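Local atomic coordinates of 35 kDa hemin binding protein (Porphyromonas gingivalis, PDB entry 5Y1A), a protein that probably binds hemin and is a thioredoxin-domain cargo protein of the type IX secretion system. Residues A[40-45]-A[75-80]; A[187-192]-A[202-207]; A[208-213]-A[236-241]; A[244-249]-A[266-271]. All coordinates share one frame; numbering follows the deposited sequence. Where two conformers were deposited one is given.

Overall arrangement
The four contacts follow one another along the chain without overlap. Interaction 1 is in the thioredoxin domain and pairs the parallel strands 34-44 and 73-79. Interactions 3 and 4 belong to the beta-sandwich region. Both involve the antiparallel sheet with outermost strands 207-220 and 263-270, and their centres lie about 12 Å apart. Interaction 2 lies in the excursion between strands 179-186 and 207-220, with its centre about 12 Å from that of interaction 1. Strand 73-79 carries the domain junction. Phe-77 N probably bonds to His-206 O and Phe-77 O to Val-208 N, while Thr-76 packs on Leu-248. The thioredoxin strand 73-79 thus docks directly against the sandwich.

Interaction 1: residues A[40-45]-A[75-80]; sequences LEVFTA and QTFVHY
Val-42 lies across one face of the Phe-77 ring, its CB 4.0 Å from the ring centroid in a CH-pi contact. The two side chains run alongside each other, and Val-42 CG1, anti to the backbone N, reaches Phe-77 CE1 at 3.6 Å. Two residues on, Thr-44 repeats the pattern. Its CG2 sits 3.6 Å from the centroid of the His-79 ring, again over the face. Leu-40, Val-42 and Thr-44 share a sheet face with Gln-75, Phe-77 and His-79. Helix 51-63 packs on it in the beta-alpha-beta crossover of a thioredoxin fold. Thr-44 also touches Cys-51 of a possible CxxC motif.

The parallel strands are held by backbone bonds. The straightest runs from Val-78 N to Val-42 O, 2.7 Å at 172°. Leu-40 O takes two bonds from Thr-76. The backbone N comes from above the carbonyl plane. OG1, turned between N and the carbonyl carbon (chi1 66°), meets an in-plane lone pair at 2.8 Å. On the other face of the sheet, with Glu-41 and Thr-76, Phe-43 sets its ring edge against Val-78 CB. Glu-41 OE2 makes a salt bridge to Arg-114 and a hydrogen bond to the Tyr-183 hydroxyl.

His-79 ND1 bonds to the carboxylate of Asp-82. That carboxylate probably keeps a proton on ND1 and may help to stabilise a charged ring.

Interaction 2: residues A[187-192]-A[202-207]; sequences NNMKPI and YLHQHT
Asn-187 precedes a G1 beta bulge at Asn-188 and Met-189, in the loop between strands 179-186 and 207-220. Its CG lies anti to the carbonyl carbon, and OD1 accepts the His-206 N-H at 2.7 Å in the plane of the amide carbonyl. ND2 is held by Asp-246.

Asn-188 has positive phi (43°) and occupies the bulge, so that it and Met-189 both face His-204. It pairs with Gln-205, whose chain bends at chi2 (-64°). Asn-188 N gives a straight bond to Gln-205 OE1, 2.9 Å, from above the carbonyl plane. Gln-205 NE2 returns one to Asn-188 OD1 at 3.0 Å. The two amides stand nearly perpendicular, 89° apart.

Met-189 and His-204 make a single antiparallel bridge through both backbone bonds. Met-189 N meets a lone pair of His-204 O. The extended thioether runs past the edge of the His-204 ring and touches Thr-207 CG2 with its sulfur.

Pro-191 CG meets two rings at once: the edge of Tyr-202 and one face of His-204, 4.0 Å from the His-204 centroid. The His-204 ring is further fixed through NE2, bonded to Gln-195 OE1. Its buried ND1 has no polar partner in the model, and Pro-191 CA lies 3.8 Å from that ND1.

Interaction 3: residues A[208-213]-A[236-241]; sequences VLMILS and KLDGFE
A classic beta bulge at Leu-209 and Met-210, both facing Val-184, turns two successive side chains of strand 207-220 toward the loop 236-241. The tight part is around Phe-240, whose chi1 of 54° turns the ring toward Leu-209 and Met-210. Leu-209 slides past the ring in the opposite direction, and its CD1 lies over one face, 3.7 Å from the centroid. Met-210 CG comes in at the ring edge, 3.7 Å from Phe-240 CE2. The Met-210 sulfur lies obliquely to the ring in a Met-aromatic contact, 4.8 Å from its centroid.

Met-210 bends at chi3 (66°), which swings CE away from the ring toward Asp-238. Asp-238 is the centre of an inverse gamma turn. Its backbone N makes a weak bond to Met-210 SD, 3.5 Å. The CE methyl also rests against the Asp-238 carboxylate and Lys-236 O.

The other side is looser and polar. Lys-236 and Asp-238 are exposed. The Lys-236 amine leads off to a salt bridge with Glu-158. The Asp-238 carboxylate reaches the strand through a water. That water donates to Asp-238 OD2 at 2.7 Å and to Leu-209 O at 2.7 Å.

Interaction 4: residues A[244-249]-A[266-271]; sequences DTDVLA and AGQESL
Thr-245 O is held by Leu-271 N and, probably, by a water, two donors in all. Leu-271 N approaches at 2.9 Å from above the carbonyl plane. The water is also 2.9 Å from Thr-245 O. The same water meets Ser-270 OG, and Lys-273 N bonds that hydroxyl too. The Thr-245 hydroxyl itself bonds to Ile-242 O and lies alongside Leu-271, its OG1 3.4 Å from Leu-271 CB.

Further along, Val-247 and Glu-269 exchange backbone bonds in both directions. So do Ala-249 and Gly-267, with Gly-267 N to Ala-249 O at 2.8 Å. Strands 245-252 and 263-270 form an antiparallel beta hairpin in the beta-sandwich, consistent with an immunoglobulin-like domain. Strand 263-270 is outermost in its sheet. Val-247, Ala-249 and the exposed Glu-269 touch strand 145-153 of the other sheet.

Asp-246, Leu-248 and Gln-268 lie on the opposite face. Gln-268 is extended, with CG anti to the backbone N (chi1 -177°). Its amide stacks on the Asp-246 carboxylate with planes 10° apart. Gln-268 NE2 stays 3.8 Å from Asp-246 OD2, whose partner is Asn-187 ND2. Leu-248 CD1 reaches Gly-267 O at 3.4 Å and borders the Ala-266 methyl, and Leu-248, Ala-266 and Gln-268 all touch Phe-74 of the thioredoxin strand 73-79.

Interaction 1: residues A[40-45]-A[75-80]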
loop_
_atom_site.group_PDB
_atom_site.type_symbol
_atom_site.label_atom_id
_atom_site.label_comp_id
_atom_site.label_asym_id
_atom_site.label_seq_id
_atom_site.Cartn_x
_atom_site.Cartn_y
_atom_site.Cartn_z
ATOM N N LEU A 40 8.036 7.327 7.157
ATOM C CA LEU A 40 8.043 8.725 6.723
ATOM C C LEU A 40 6.764 8.929 5.939
ATOM O O LEU A 40 6.418 8.075 5.118
ATOM C CB LEU A 40 9.262 9.019 5.834
ATOM C CG LEU A 40 10.646 8.651 6.411
ATOM C CD1 LEU A 40 11.750 9.104 5.445
ATOM C CD2 LEU A 40 10.831 9.290 7.794
ATOM N N GLU A 41 6.025 10.002 6.243
ATOM C CA GLU A 41 4.884 10.429 5.407
ATOM C C GLU A 41 5.277 11.733 4.745
ATOM O O GLU A 41 5.534 12.721 5.425
ATOM C CB GLU A 41 3.583 10.533 6.249
ATOM C CG GLU A 41 3.136 9.126 6.699
ATOM C CD GLU A 41 2.043 9.157 7.745
ATOM O OE1 GLU A 41 2.306 9.742 8.810
ATOM O OE2 GLU A 41 0.937 8.611 7.494
ATOM N N VAL A 42 5.383 11.701 3.412
ATOM C CA VAL A 42 5.794 12.855 2.630
ATOM C C VAL A 42 4.610 13.454 1.884
ATOM O O VAL A 42 3.830 12.742 1.234
ATOM C CB VAL A 42 6.846 12.469 1.580
ATOM C CG1 VAL A 42 7.390 13.764 0.858
ATOM C CG2 VAL A 42 7.936 11.620 2.251
ATOM N N PHE A 43 4.506 14.780 1.950
ATOM C CA PHE A 43 3.348 15.499 1.393
ATOM C C PHE A 43 3.739 16.198 0.103
ATOM O O PHE A 43 4.669 16.997 0.072
ATOM C CB PHE A 43 2.804 16.449 2.470
ATOM C CG PHE A 43 2.637 15.755 3.782
ATOM C CD1 PHE A 43 1.777 14.655 3.896
ATOM C CD2 PHE A 43 3.390 16.138 4.897
ATOM C CE1 PHE A 43 1.700 13.939 5.115
ATOM C CE2 PHE A 43 3.297 15.432 6.118
ATOM C CZ PHE A 43 2.444 14.355 6.222
ATOM N N THR A 44 3.028 15.863 -0.972
ATOM C CA THR A 44 3.508 16.161 -2.314
ATOM C C THR A 44 2.349 16.356 -3.304
ATOM O O THR A 44 1.196 15.990 -3.022
ATOM C CB THR A 44 4.463 15.015 -2.783
ATOM O OG1 THR A 44 5.164 15.399 -3.974
ATOM C CG2 THR A 44 3.688 13.708 -3.042
ATOM N N ALA A 45 2.655 16.926 -4.466
ATOM C CA ALA A 45 1.682 17.017 -5.561
ATOM C C ALA A 45 2.333 17.059 -6.922
ATOM O O ALA A 45 3.461 17.535 -7.061
ATOM C CB ALA A 45 0.772 18.220 -5.377
ATOM N N GLN A 75 9.201 4.651 3.440
ATOM C CA GLN A 75 8.671 5.917 2.933
ATOM C C GLN A 75 7.247 5.776 2.404
ATOM O O GLN A 75 6.845 4.722 1.895
ATOM C CB GLN A 75 9.519 6.446 1.770
ATOM C CG GLN A 75 10.990 6.644 2.021
ATOM C CD GLN A 75 11.694 7.014 0.711
ATOM O OE1 GLN A 75 11.511 8.112 0.198
ATOM N NE2 GLN A 75 12.475 6.087 0.166
ATOM N N THR A 76 6.470 6.846 2.557
ATOM C CA THR A 76 5.164 6.942 1.909
ATOM C C THR A 76 4.982 8.367 1.385
ATOM O O THR A 76 5.448 9.309 2.025
ATOM C CB THR A 76 4.007 6.619 2.863
ATOM O OG1 THR A 76 3.936 7.623 3.879
ATOM C CG2 THR A 76 4.173 5.263 3.515
ATOM N N PHE A 77 4.373 8.505 0.203
ATOM C CA PHE A 77 4.100 9.815 -0.393
ATOM C C PHE A 77 2.595 9.954 -0.487
ATOM O O PHE A 77 1.926 9.093 -1.071
ATOM C CB PHE A 77 4.743 9.953 -1.774
ATOM C CG PHE A 77 6.242 10.098 -1.715
ATOM C CD1 PHE A 77 6.843 11.350 -1.907
ATOM C CD2 PHE A 77 7.053 8.985 -1.440
ATOM C CE1 PHE A 77 8.245 11.510 -1.801
ATOM C CE2 PHE A 77 8.450 9.120 -1.356
ATOM C CZ PHE A 77 9.056 10.383 -1.533
ATOM N N VAL A 78 2.079 11.051 0.072
ATOM C CA VAL A 78 0.640 11.301 0.169
ATOM C C VAL A 78 0.352 12.511 -0.706
ATOM O O VAL A 78 0.896 13.595 -0.473
ATOM C CB VAL A 78 0.229 11.634 1.622
ATOM C CG1 VAL A 78 -1.259 11.971 1.681
ATOM C CG2 VAL A 78 0.548 10.458 2.586
ATOM N N HIS A 79 -0.471 12.311 -1.728
ATOM C CA HIS A 79 -0.754 13.366 -2.701
ATOM C C HIS A 79 -1.964 14.198 -2.317
ATOM O O HIS A 79 -2.903 13.670 -1.734
ATOM C CB HIS A 79 -0.975 12.738 -4.067
ATOM C CG HIS A 79 0.300 12.423 -4.786
ATOM N ND1 HIS A 79 0.750 13.165 -5.852
ATOM C CD2 HIS A 79 1.251 11.487 -4.548
ATOM C CE1 HIS A 79 1.912 12.686 -6.260
ATOM N NE2 HIS A 79 2.244 11.674 -5.481
ATOM N N TYR A 80 -1.944 15.490 -2.658
ATOM C CA TYR A 80 -3.122 16.324 -2.453
ATOM C C TYR A 80 -3.378 17.314 -3.576
ATOM O O TYR A 80 -2.438 17.887 -4.154
ATOM C CB TYR A 80 -3.059 17.051 -1.108
ATOM C CG TYR A 80 -4.402 17.604 -0.671
ATOM C CD1 TYR A 80 -5.449 16.733 -0.386
ATOM C CD2 TYR A 80 -4.614 18.978 -0.512
ATOM C CE1 TYR A 80 -6.679 17.180 0.024
ATOM C CE2 TYR A 80 -5.897 19.459 -0.088
ATOM C CZ TYR A 80 -6.904 18.523 0.179
ATOM O OH TYR A 80 -8.176 18.850 0.602
#

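Interaction 2: residues A[187-192]-A[202-207]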
loop_
_atom_site.group_PDB
_atom_site.type_symbol
_atom_site.label_atom_id
_atom_site.label_comp_id
_atom_site.label_asym_id
_atom_site.label_seq_id
_atom_site.Cartn_x
_atom_site.Cartn_y
_atom_site.Cartn_z
ATOM N N ASN A 187 5.012 1.600 -6.480
ATOM C CA ASN A 187 6.354 2.029 -6.934
ATOM C C ASN A 187 6.417 2.075 -8.438
ATOM O O ASN A 187 5.523 1.520 -9.107
ATOM C CB ASN A 187 7.429 1.103 -6.389
ATOM C CG ASN A 187 7.394 1.026 -4.877
ATOM O OD1 ASN A 187 7.320 2.061 -4.196
ATOM N ND2 ASN A 187 7.435 -0.195 -4.340
ATOM N N ASN A 188 7.478 2.698 -8.968
ATOM C CA ASN A 188 7.639 2.868 -10.422
ATOM C C ASN A 188 6.354 3.273 -11.114
ATOM O O ASN A 188 5.927 2.670 -12.128
ATOM C CB ASN A 188 8.202 1.587 -11.043
ATOM C CG ASN A 188 9.579 1.269 -10.546
ATOM O OD1 ASN A 188 10.392 2.165 -10.339
ATOM N ND2 ASN A 188 9.857 -0.021 -10.346
ATOM N N MET A 189 5.741 4.315 -10.584
ATOM C CA MET A 189 4.418 4.687 -10.999
ATOM C C MET A 189 4.452 5.850 -11.963
ATOM O O MET A 189 5.008 6.895 -11.657
ATOM C CB MET A 189 3.575 5.081 -9.766
ATOM C CG MET A 189 2.168 5.553 -10.113
ATOM S SD MET A 189 1.228 6.147 -8.628
ATOM C CE MET A 189 -0.324 6.507 -9.406
ATOM N N LYS A 190 3.823 5.681 -13.121
ATOM C CA LYS A 190 3.690 6.794 -14.054
ATOM C C LYS A 190 2.763 7.854 -13.449
ATOM O O LYS A 190 1.659 7.520 -13.016
ATOM C CB LYS A 190 3.119 6.328 -15.404
ATOM C CG LYS A 190 3.028 7.480 -16.415
ATOM C CD LYS A 190 2.750 6.979 -17.841
ATOM C CE LYS A 190 2.970 8.093 -18.875
ATOM N NZ LYS A 190 2.243 7.787 -20.168
ATOM N N PRO A 191 3.217 9.118 -13.386
ATOM C CA PRO A 191 2.327 10.177 -12.891
ATOM C C PRO A 191 1.019 10.268 -13.683
ATOM O O PRO A 191 0.979 9.885 -14.865
ATOM C CB PRO A 191 3.163 11.446 -13.081
ATOM C CG PRO A 191 4.576 10.969 -12.954
ATOM C CD PRO A 191 4.564 9.646 -13.686
ATOM N N ILE A 192 -0.041 10.750 -13.029
ATOM C CA ILE A 192 -1.360 10.863 -13.663
ATOM C C ILE A 192 -1.329 12.023 -14.671
ATOM O O ILE A 192 -1.800 11.889 -15.808
ATOM C CB ILE A 192 -2.500 11.061 -12.610
ATOM C CG1 ILE A 192 -2.679 9.803 -11.721
ATOM C CG2 ILE A 192 -3.804 11.534 -13.285
ATOM C CD1 ILE A 192 -2.909 8.465 -12.460
ATOM N N TYR A 202 10.990 10.233 -15.143
ATOM C CA TYR A 202 10.623 10.299 -13.716
ATOM C C TYR A 202 9.452 9.370 -13.435
ATOM O O TYR A 202 8.516 9.253 -14.249
ATOM C CB TYR A 202 10.289 11.743 -13.290
ATOM C CG TYR A 202 9.569 11.818 -11.930
ATOM C CD1 TYR A 202 10.284 12.036 -10.744
ATOM C CD2 TYR A 202 8.192 11.613 -11.845
ATOM C CE1 TYR A 202 9.625 12.089 -9.481
ATOM C CE2 TYR A 202 7.522 11.651 -10.605
ATOM C CZ TYR A 202 8.237 11.870 -9.440
ATOM O OH TYR A 202 7.543 11.877 -8.254
ATOM N N LEU A 203 9.495 8.722 -12.266
ATOM C CA LEU A 203 8.369 7.920 -11.767
ATOM C C LEU A 203 8.122 8.217 -10.289
ATOM O O LEU A 203 9.057 8.481 -9.543
ATOM C CB LEU A 203 8.653 6.407 -11.911
ATOM C CG LEU A 203 8.799 5.933 -13.376
ATOM C CD1 LEU A 203 9.394 4.529 -13.410
ATOM C CD2 LEU A 203 7.507 6.023 -14.161
ATOM N N HIS A 204 6.862 8.138 -9.861
ATOM C CA HIS A 204 6.581 8.225 -8.419
ATOM C C HIS A 204 7.061 6.942 -7.754
ATOM O O HIS A 204 7.135 5.890 -8.401
ATOM C CB HIS A 204 5.075 8.409 -8.149
ATOM C CG HIS A 204 4.529 9.709 -8.627
ATOM N ND1 HIS A 204 3.313 9.818 -9.269
ATOM C CD2 HIS A 204 5.036 10.960 -8.564
ATOM C CE1 HIS A 204 3.093 11.090 -9.559
ATOM N NE2 HIS A 204 4.122 11.800 -9.139
ATOM N N GLN A 205 7.422 7.026 -6.468
ATOM C CA GLN A 205 7.775 5.843 -5.696
ATOM C C GLN A 205 7.042 5.855 -4.353
ATOM O O GLN A 205 6.721 6.930 -3.853
ATOM C CB GLN A 205 9.277 5.827 -5.401
ATOM C CG GLN A 205 10.152 5.848 -6.626
ATOM C CD GLN A 205 9.997 4.628 -7.499
ATOM O OE1 GLN A 205 9.438 3.612 -7.072
ATOM N NE2 GLN A 205 10.537 4.701 -8.730
ATOM N N HIS A 206 6.800 4.672 -3.790
ATOM C CA HIS A 206 6.287 4.533 -2.419
ATOM C C HIS A 206 5.007 5.380 -2.235
ATOM O O HIS A 206 4.817 6.019 -1.205
ATOM C CB HIS A 206 7.364 4.965 -1.395
ATOM C CG HIS A 206 8.735 4.449 -1.709
ATOM N ND1 HIS A 206 9.033 3.104 -1.730
ATOM C CD2 HIS A 206 9.889 5.099 -2.018
ATOM C CE1 HIS A 206 10.311 2.943 -2.041
ATOM N NE2 HIS A 206 10.846 4.134 -2.238
ATOM N N THR A 207 4.119 5.347 -3.233
ATOM C CA THR A 207 3.012 6.311 -3.289
ATOM C C THR A 207 1.716 5.679 -2.758
ATOM O O THR A 207 1.311 4.605 -3.194
ATOM C CB THR A 207 2.890 6.826 -4.721
ATOM O OG1 THR A 207 4.101 7.537 -5.031
ATOM C CG2 THR A 207 1.679 7.764 -4.906
#

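Interaction 3: residues A[208-213]-A[236-241]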
loop_
_atom_site.group_PDB
_atom_site.type_symbol
_atom_site.label_atom_id
_atom_site.label_comp_id
_atom_site.label_asym_id
_atom_site.label_seq_id
_atom_site.Cartn_x
_atom_site.Cartn_y
_atom_site.Cartn_z
ATOM N N VAL A 208 1.084 6.335 -1.786
ATOM C CA VAL A 208 -0.119 5.767 -1.190
ATOM C C VAL A 208 -1.302 5.818 -2.160
ATOM O O VAL A 208 -1.678 6.894 -2.601
ATOM C CB VAL A 208 -0.515 6.511 0.094
ATOM C CG1 VAL A 208 -1.783 5.877 0.665
ATOM C CG2 VAL A 208 0.634 6.452 1.111
ATOM N N LEU A 209 -1.866 4.663 -2.504
ATOM C CA LEU A 209 -3.094 4.648 -3.316
ATOM C C LEU A 209 -4.308 4.102 -2.605
ATOM O O LEU A 209 -5.460 4.346 -3.070
ATOM C CB LEU A 209 -2.908 3.855 -4.623
ATOM C CG LEU A 209 -1.798 4.427 -5.515
ATOM C CD1 LEU A 209 -1.780 3.593 -6.820
ATOM C CD2 LEU A 209 -1.946 5.938 -5.814
ATOM N N MET A 210 -4.066 3.322 -1.546
ATOM C CA MET A 210 -5.152 2.783 -0.725
ATOM C C MET A 210 -4.827 2.846 0.758
ATOM O O MET A 210 -3.668 2.685 1.163
ATOM C CB MET A 210 -5.497 1.316 -1.090
ATOM C CG MET A 210 -5.739 1.046 -2.579
ATOM S SD MET A 210 -6.095 -0.734 -2.947
ATOM C CE MET A 210 -7.656 -0.948 -2.116
ATOM N N ILE A 211 -5.868 3.043 1.558
ATOM C CA ILE A 211 -5.790 2.959 3.017
ATOM C C ILE A 211 -6.823 1.900 3.405
ATOM O O ILE A 211 -8.021 2.037 3.100
ATOM C CB ILE A 211 -6.097 4.331 3.730
ATOM C CG1 ILE A 211 -5.193 5.468 3.169
ATOM C CG2 ILE A 211 -5.926 4.188 5.259
ATOM C CD1 ILE A 211 -5.747 6.259 1.964
ATOM N N LEU A 212 -6.356 0.856 4.081
ATOM C CA LEU A 212 -7.175 -0.341 4.287
ATOM C C LEU A 212 -8.225 -0.255 5.392
ATOM O O LEU A 212 -9.155 -1.079 5.425
ATOM C CB LEU A 212 -6.276 -1.545 4.489
ATOM C CG LEU A 212 -5.344 -1.825 3.295
ATOM C CD1 LEU A 212 -4.613 -3.145 3.519
ATOM C CD2 LEU A 212 -6.083 -1.838 1.926
ATOM N N SER A 213 -8.082 0.722 6.286
ATOM C CA SER A 213 -9.114 0.999 7.307
ATOM C C SER A 213 -10.136 1.999 6.774
ATOM O O SER A 213 -9.756 3.069 6.293
ATOM C CB SER A 213 -8.442 1.560 8.553
ATOM O OG SER A 213 -7.508 2.571 8.199
ATOM N N LYS A 236 -9.680 -5.729 -3.036
ATOM C CA LYS A 236 -9.401 -5.638 -4.475
ATOM C C LYS A 236 -8.590 -4.368 -4.763
ATOM O O LYS A 236 -8.978 -3.281 -4.326
ATOM C CB LYS A 236 -10.729 -5.562 -5.228
ATOM C CG LYS A 236 -10.644 -5.267 -6.733
ATOM C CD LYS A 236 -12.032 -5.359 -7.412
ATOM C CE LYS A 236 -12.938 -6.410 -6.744
ATOM N NZ LYS A 236 -14.111 -6.905 -7.556
ATOM N N LEU A 237 -7.499 -4.478 -5.514
ATOM C CA LEU A 237 -6.710 -3.269 -5.851
ATOM C C LEU A 237 -7.610 -2.252 -6.573
ATOM O O LEU A 237 -8.374 -2.623 -7.465
ATOM C CB LEU A 237 -5.490 -3.587 -6.698
ATOM C CG LEU A 237 -4.425 -4.495 -6.052
ATOM C CD1 LEU A 237 -3.210 -4.593 -6.974
ATOM C CD2 LEU A 237 -3.979 -3.969 -4.690
ATOM N N ASP A 238 -7.534 -0.997 -6.131
ATOM C CA ASP A 238 -8.363 0.106 -6.624
ATOM C C ASP A 238 -7.886 0.621 -7.997
ATOM O O ASP A 238 -7.472 1.774 -8.131
ATOM C CB ASP A 238 -8.326 1.256 -5.609
ATOM C CG ASP A 238 -9.335 1.109 -4.460
ATOM O OD1 ASP A 238 -10.186 0.174 -4.491
ATOM O OD2 ASP A 238 -9.294 1.976 -3.533
ATOM N N GLY A 239 -7.911 -0.218 -9.025
ATOM C CA GLY A 239 -7.685 0.291 -10.376
ATOM C C GLY A 239 -6.255 0.660 -10.703
ATOM O O GLY A 239 -5.984 1.616 -11.436
ATOM N N PHE A 240 -5.325 -0.090 -10.124
ATOM C CA PHE A 240 -3.945 -0.001 -10.524
ATOM C C PHE A 240 -3.379 -1.395 -10.547
ATOM O O PHE A 240 -3.953 -2.329 -9.941
ATOM C CB PHE A 240 -3.126 0.915 -9.582
ATOM C CG PHE A 240 -3.223 0.553 -8.119
ATOM C CD1 PHE A 240 -2.265 -0.241 -7.508
ATOM C CD2 PHE A 240 -4.267 1.060 -7.340
ATOM C CE1 PHE A 240 -2.351 -0.541 -6.129
ATOM C CE2 PHE A 240 -4.346 0.782 -5.974
ATOM C CZ PHE A 240 -3.411 -0.025 -5.376
ATOM N N GLU A 241 -2.249 -1.534 -11.229
ATOM C CA GLU A 241 -1.644 -2.844 -11.427
ATOM C C GLU A 241 -0.915 -3.294 -10.192
ATOM O O GLU A 241 -0.365 -2.467 -9.469
ATOM C CB GLU A 241 -0.679 -2.807 -12.610
ATOM C CG GLU A 241 -1.380 -2.531 -13.958
ATOM C CD GLU A 241 -0.473 -2.769 -15.156
ATOM O OE1 GLU A 241 -0.910 -3.513 -16.073
ATOM O OE2 GLU A 241 0.663 -2.226 -15.180
HETATM O O HOH W 1 -8.150 4.182 -2.598
#

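Interaction 4: residues A[244-249]-A[266-271]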
loop_
_atom_site.group_PDB
_atom_site.type_symbol
_atom_site.label_atom_id
_atom_site.label_comp_id
_atom_site.label_asym_id
_atom_site.label_seq_id
_atom_site.Cartn_x
_atom_site.Cartn_y
_atom_site.Cartn_z
ATOM N N ASP A 244 5.026 -4.064 -8.710
ATOM C CA ASP A 244 5.777 -3.082 -7.884
ATOM C C ASP A 244 4.914 -2.414 -6.806
ATOM O O ASP A 244 4.883 -1.186 -6.721
ATOM C CB ASP A 244 6.382 -1.983 -8.782
ATOM C CG ASP A 244 7.392 -2.516 -9.755
ATOM O OD1 ASP A 244 8.149 -3.418 -9.361
ATOM O OD2 ASP A 244 7.418 -2.032 -10.905
ATOM N N THR A 245 4.193 -3.213 -6.024
ATOM C CA THR A 245 3.383 -2.710 -4.912
ATOM C C THR A 245 3.878 -3.296 -3.598
ATOM O O THR A 245 4.338 -4.443 -3.549
ATOM C CB THR A 245 1.868 -3.038 -5.067
ATOM O OG1 THR A 245 1.686 -4.442 -5.300
ATOM C CG2 THR A 245 1.265 -2.247 -6.208
ATOM N N ASP A 246 3.775 -2.490 -2.535
ATOM C CA ASP A 246 4.080 -2.906 -1.164
ATOM C C ASP A 246 2.828 -2.707 -0.293
ATOM O O ASP A 246 1.976 -1.884 -0.632
ATOM C CB ASP A 246 5.200 -2.035 -0.575
ATOM C CG ASP A 246 6.540 -2.231 -1.290
ATOM O OD1 ASP A 246 6.887 -3.395 -1.583
ATOM O OD2 ASP A 246 7.229 -1.228 -1.566
ATOM N N VAL A 247 2.739 -3.432 0.824
ATOM C CA VAL A 247 1.747 -3.091 1.872
ATOM C C VAL A 247 2.546 -2.737 3.106
ATOM O O VAL A 247 3.436 -3.500 3.538
ATOM C CB VAL A 247 0.751 -4.223 2.203
ATOM C CG1 VAL A 247 -0.180 -3.806 3.387
ATOM C CG2 VAL A 247 -0.079 -4.563 0.968
ATOM N N LEU A 248 2.249 -1.563 3.636
ATOM C CA LEU A 248 2.845 -1.068 4.870
ATOM C C LEU A 248 1.757 -1.064 5.944
ATOM O O LEU A 248 0.638 -0.565 5.704
ATOM C CB LEU A 248 3.332 0.368 4.642
ATOM C CG LEU A 248 3.701 1.220 5.876
ATOM C CD1 LEU A 248 4.937 0.618 6.569
ATOM C CD2 LEU A 248 4.001 2.614 5.456
ATOM N N ALA A 249 2.072 -1.570 7.127
ATOM C CA ALA A 249 1.149 -1.439 8.260
ATOM C C ALA A 249 1.896 -0.841 9.419
ATOM O O ALA A 249 3.092 -1.144 9.639
ATOM C CB ALA A 249 0.585 -2.799 8.658
ATOM N N ALA A 266 6.208 -0.307 12.716
ATOM C CA ALA A 266 5.657 -0.570 11.380
ATOM C C ALA A 266 6.256 -1.858 10.829
ATOM O O ALA A 266 7.325 -2.292 11.270
ATOM C CB ALA A 266 6.031 0.552 10.469
ATOM N N GLY A 267 5.579 -2.425 9.838
ATOM C CA GLY A 267 6.093 -3.563 9.078
ATOM C C GLY A 267 5.692 -3.357 7.617
ATOM O O GLY A 267 4.718 -2.662 7.318
ATOM N N GLN A 268 6.444 -3.956 6.698
ATOM C CA GLN A 268 6.164 -3.764 5.271
ATOM C C GLN A 268 6.644 -4.960 4.476
ATOM O O GLN A 268 7.727 -5.505 4.739
ATOM C CB GLN A 268 6.852 -2.500 4.745
ATOM C CG GLN A 268 6.557 -2.189 3.287
ATOM C CD GLN A 268 7.306 -0.983 2.829
ATOM O OE1 GLN A 268 6.985 0.144 3.209
ATOM N NE2 GLN A 268 8.334 -1.208 2.027
ATOM N N GLU A 269 5.820 -5.371 3.506
ATOM C CA GLU A 269 6.168 -6.500 2.648
ATOM C C GLU A 269 5.760 -6.200 1.206
ATOM O O GLU A 269 4.842 -5.391 0.964
ATOM C CB GLU A 269 5.450 -7.788 3.130
ATOM C CG GLU A 269 5.850 -8.314 4.540
ATOM C CD GLU A 269 7.346 -8.715 4.709
ATOM O OE1 GLU A 269 8.083 -8.890 3.711
ATOM O OE2 GLU A 269 7.786 -8.835 5.869
ATOM N N SER A 270 6.409 -6.862 0.245
ATOM C CA SER A 270 6.035 -6.721 -1.176
ATOM C C SER A 270 4.781 -7.526 -1.515
ATOM O O SER A 270 4.730 -8.740 -1.292
ATOM C CB SER A 270 7.187 -7.170 -2.090
ATOM O OG SER A 270 6.762 -7.407 -3.423
ATOM N N LEU A 271 3.795 -6.849 -2.087
ATOM C CA LEU A 271 2.547 -7.495 -2.490
ATOM C C LEU A 271 2.735 -8.275 -3.799
ATOM O O LEU A 271 2.267 -9.421 -3.924
ATOM C CB LEU A 271 1.401 -6.471 -2.569
ATOM C CG LEU A 271 0.018 -7.010 -3.003
ATOM C CD1 LEU A 271 -0.471 -8.143 -2.044
ATOM C CD2 LEU A 271 -0.964 -5.848 -3.123
HETATM O O HOH W 2 7.037 -4.776 -4.466
#